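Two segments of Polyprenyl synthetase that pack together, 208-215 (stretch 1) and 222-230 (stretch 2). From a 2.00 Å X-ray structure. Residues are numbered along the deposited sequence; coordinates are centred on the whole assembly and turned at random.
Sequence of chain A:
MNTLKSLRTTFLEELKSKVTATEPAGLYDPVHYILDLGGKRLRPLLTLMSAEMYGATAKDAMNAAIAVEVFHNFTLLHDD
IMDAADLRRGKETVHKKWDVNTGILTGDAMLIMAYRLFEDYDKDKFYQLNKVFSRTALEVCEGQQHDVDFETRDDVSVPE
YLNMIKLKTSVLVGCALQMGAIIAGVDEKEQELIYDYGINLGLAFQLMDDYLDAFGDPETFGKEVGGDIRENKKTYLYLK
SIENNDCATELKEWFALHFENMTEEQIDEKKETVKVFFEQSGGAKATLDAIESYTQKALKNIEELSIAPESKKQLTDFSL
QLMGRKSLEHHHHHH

Stretch 1 (208-215) MDDYLDAF
Stretch 2 (222-230) GKEVGGDIR

Stretch 1 (M208 to F215) is helical throughout and continues a helix begun earlier in the chain; L212 N to M208 O and D213 N to D209 O, both 2.9 Å, and F215 N to Y211 O, 3.0 Å, keep its repeat. Stretch 2 runs as an extended loop from G222 to V225 (K223, E224 and V225 at phi/psi -65/133, -59/136 and -79/133), makes a type II turn over E224 to G227, and enters a helix at G227. G226, the N-cap, sits at 79/18, a positive phi that favours glycine.

The register is set where the CA atoms of D213 and V225 lie 5.4 Å apart and those of A214 and G226 4.6 Å apart. There G226 N donates to D213 O at 2.7 Å, almost straight at 178°, and V225 CA adds a CA-H...O contact to the same D213 O at 3.5 Å.

D213 is the hub. Its CA-to-CB bond points sideways, but chi1 t (-172°) with chi2 -85° brings the carboxylate to stretch 2. D213 OD1 accepts from D228 N at 2.8 Å and 165°, engaging an amide of the first helical turn; G227 N, 3.3 Å from D213 OD1, is too poorly angled to bond. D213 OD2 forms a salt bridge with K223 NZ at 3.0 Å. D209, one turn earlier, repeats the conformation (chi1 t, 172°; chi2 -84°), and its OD2 also reaches K223 NZ at 3.0 Å. The CA-to-CB bond of K223 points toward the helix, and the side chain crosses to both acids with chi1 off-well at -115°, then t, p (37°) and t; it is poorly ordered even so.

The CA-to-CB bond of D228 (chi1 m, -71°; chi2 -17°) also points toward stretch 1; D228 OD2 lies 3.4 Å from D213 OD1 and 4.5 Å from D210 OD1. Two waters link D210 and D228: water 1 donates to the backbone D210 O (2.8 Å) and to D228 OD2 (2.6 Å), while water 2 lies 2.7 Å from both D210 OD1 and D228 OD2. D210 is m (-74°), with chi2 0°. Water 3 donates to D213 OD1 at 2.6 Å and accepts from I229 N at 3.1 Å.

The one apolar side-chain pair is I229 (m, t) CD1, 4.3 Å from A214 CB; V225 (chi1 t) separately packs CG1 3.3 Å from the carbonyl A214 O. Within stretch 2, R230 (t, t, p; chi4 69°) folds back to E224 (chi1 148°, chi2 t, chi3 20°) in a two-pronged salt bridge, R230 NE to E224 OE2 and R230 NH2 to E224 OE1, both 2.9 Å, tying the turn to the new helix.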

# COMPACT_ATOMS: atom_id res chain seq x y z
N MET A 208 23.80 -4.80 31.16
CA MET A 208 22.69 -5.35 31.96
C MET A 208 21.40 -5.32 31.13
O MET A 208 20.69 -6.30 31.15
CB MET A 208 22.47 -4.54 33.24
CG MET A 208 21.45 -5.14 34.17
SD MET A 208 21.17 -4.20 35.68
CE MET A 208 20.11 -2.87 35.10
N ASP A 209 21.15 -4.23 30.40
CA ASP A 209 19.95 -4.14 29.54
C ASP A 209 20.05 -5.26 28.46
O ASP A 209 19.07 -5.97 28.25
CB ASP A 209 19.82 -2.71 29.04
CG ASP A 209 18.72 -2.60 27.99
OD1 ASP A 209 19.02 -2.88 26.80
OD2 ASP A 209 17.57 -2.31 28.38
N ASP A 210 21.21 -5.50 27.87
CA ASP A 210 21.38 -6.58 26.87
C ASP A 210 20.96 -7.90 27.53
O ASP A 210 20.32 -8.69 26.87
CB ASP A 210 22.81 -6.65 26.35
CG ASP A 210 23.22 -5.54 25.40
OD1 ASP A 210 22.36 -4.66 25.11
OD2 ASP A 210 24.36 -5.61 24.91
N TYR A 211 21.36 -8.13 28.78
CA TYR A 211 21.15 -9.41 29.49
C TYR A 211 19.66 -9.59 29.77
O TYR A 211 19.11 -10.69 29.53
CB TYR A 211 21.96 -9.47 30.79
CG TYR A 211 21.75 -10.76 31.54
CD1 TYR A 211 20.70 -10.91 32.42
CD2 TYR A 211 22.54 -11.86 31.26
CE1 TYR A 211 20.48 -12.11 33.06
CE2 TYR A 211 22.34 -13.07 31.88
CZ TYR A 211 21.31 -13.19 32.79
OH TYR A 211 21.12 -14.39 33.39
N LEU A 212 19.03 -8.56 30.28
CA LEU A 212 17.64 -8.60 30.77
C LEU A 212 16.69 -8.61 29.57
O LEU A 212 15.55 -9.04 29.73
CB LEU A 212 17.35 -7.42 31.71
CG LEU A 212 18.02 -7.49 33.09
CD1 LEU A 212 17.69 -6.25 33.92
CD2 LEU A 212 17.64 -8.75 33.87
N ASP A 213 17.11 -8.12 28.41
CA ASP A 213 16.24 -8.17 27.20
C ASP A 213 15.89 -9.65 26.93
O ASP A 213 14.76 -9.90 26.67
CB ASP A 213 16.91 -7.51 26.00
CG ASP A 213 15.98 -7.38 24.81
OD1 ASP A 213 15.87 -8.34 24.03
OD2 ASP A 213 15.31 -6.38 24.75
N ALA A 214 16.85 -10.56 27.03
CA ALA A 214 16.66 -12.01 26.84
C ALA A 214 16.09 -12.66 28.12
O ALA A 214 15.14 -13.44 27.99
CB ALA A 214 17.97 -12.64 26.48
N PHE A 215 16.66 -12.35 29.29
CA PHE A 215 16.46 -13.17 30.51
C PHE A 215 15.66 -12.45 31.57
O PHE A 215 15.52 -13.01 32.63
CB PHE A 215 17.80 -13.57 31.11
CG PHE A 215 18.51 -14.53 30.23
CD1 PHE A 215 17.97 -15.79 30.00
CD2 PHE A 215 19.67 -14.17 29.57
CE1 PHE A 215 18.59 -16.67 29.13
CE2 PHE A 215 20.31 -15.06 28.73
CZ PHE A 215 19.77 -16.31 28.52
N GLY A 222 5.84 -3.31 29.69
CA GLY A 222 7.30 -3.15 29.83
C GLY A 222 8.03 -3.62 28.59
O GLY A 222 7.37 -3.96 27.61
N LYS A 223 9.35 -3.70 28.67
CA LYS A 223 10.16 -4.14 27.50
C LYS A 223 9.85 -5.59 27.15
O LYS A 223 9.91 -6.45 28.03
CB LYS A 223 11.65 -3.93 27.75
CG LYS A 223 12.30 -2.91 26.83
CD LYS A 223 13.80 -2.88 26.95
CE LYS A 223 14.40 -4.25 27.16
NZ LYS A 223 15.84 -4.26 26.82
N GLU A 224 9.62 -5.85 25.87
CA GLU A 224 9.29 -7.21 25.39
C GLU A 224 10.45 -8.13 25.76
O GLU A 224 11.58 -7.74 25.59
CB GLU A 224 9.13 -7.13 23.88
CG GLU A 224 9.55 -8.37 23.12
CD GLU A 224 9.56 -8.23 21.61
OE1 GLU A 224 9.61 -7.11 21.12
OE2 GLU A 224 9.53 -9.26 20.94
N VAL A 225 10.17 -9.32 26.27
CA VAL A 225 11.30 -10.24 26.53
C VAL A 225 11.68 -10.84 25.17
O VAL A 225 10.78 -11.25 24.45
CB VAL A 225 10.94 -11.31 27.56
CG1 VAL A 225 12.08 -12.28 27.78
CG2 VAL A 225 10.52 -10.69 28.87
N GLY A 226 12.96 -10.86 24.85
CA GLY A 226 13.45 -11.41 23.56
C GLY A 226 13.29 -10.49 22.36
O GLY A 226 13.42 -11.00 21.25
N GLY A 227 13.10 -9.18 22.54
CA GLY A 227 13.04 -8.21 21.43
C GLY A 227 14.34 -8.18 20.63
O GLY A 227 14.33 -8.17 19.37
N ASP A 228 15.47 -8.21 21.30
CA ASP A 228 16.76 -8.21 20.60
C ASP A 228 16.84 -9.49 19.75
O ASP A 228 17.35 -9.42 18.60
CB ASP A 228 17.90 -8.09 21.60
CG ASP A 228 18.03 -6.73 22.25
OD1 ASP A 228 17.44 -5.78 21.71
OD2 ASP A 228 18.74 -6.65 23.29
N ILE A 229 16.40 -10.62 20.28
CA ILE A 229 16.42 -11.91 19.55
C ILE A 229 15.50 -11.81 18.32
O ILE A 229 15.98 -12.04 17.18
CB ILE A 229 16.03 -13.08 20.45
CG1 ILE A 229 17.12 -13.35 21.50
CG2 ILE A 229 15.82 -14.30 19.56
CD1 ILE A 229 16.70 -14.25 22.65
N ARG A 230 14.26 -11.41 18.52
CA ARG A 230 13.28 -11.28 17.43
C ARG A 230 13.84 -10.40 16.31
O ARG A 230 13.60 -10.71 15.11
CB ARG A 230 11.98 -10.72 17.97
CG ARG A 230 10.97 -10.47 16.86
CD ARG A 230 9.60 -10.15 17.42
NE ARG A 230 9.66 -8.88 18.10
CZ ARG A 230 9.83 -7.71 17.51
NH1 ARG A 230 9.94 -7.60 16.18
NH2 ARG A 230 9.90 -6.63 18.26
O HOH W 1 20.38 -8.45 24.13
O HOH W 2 19.81 -4.46 24.37
O HOH W 3 16.40 -10.77 23.42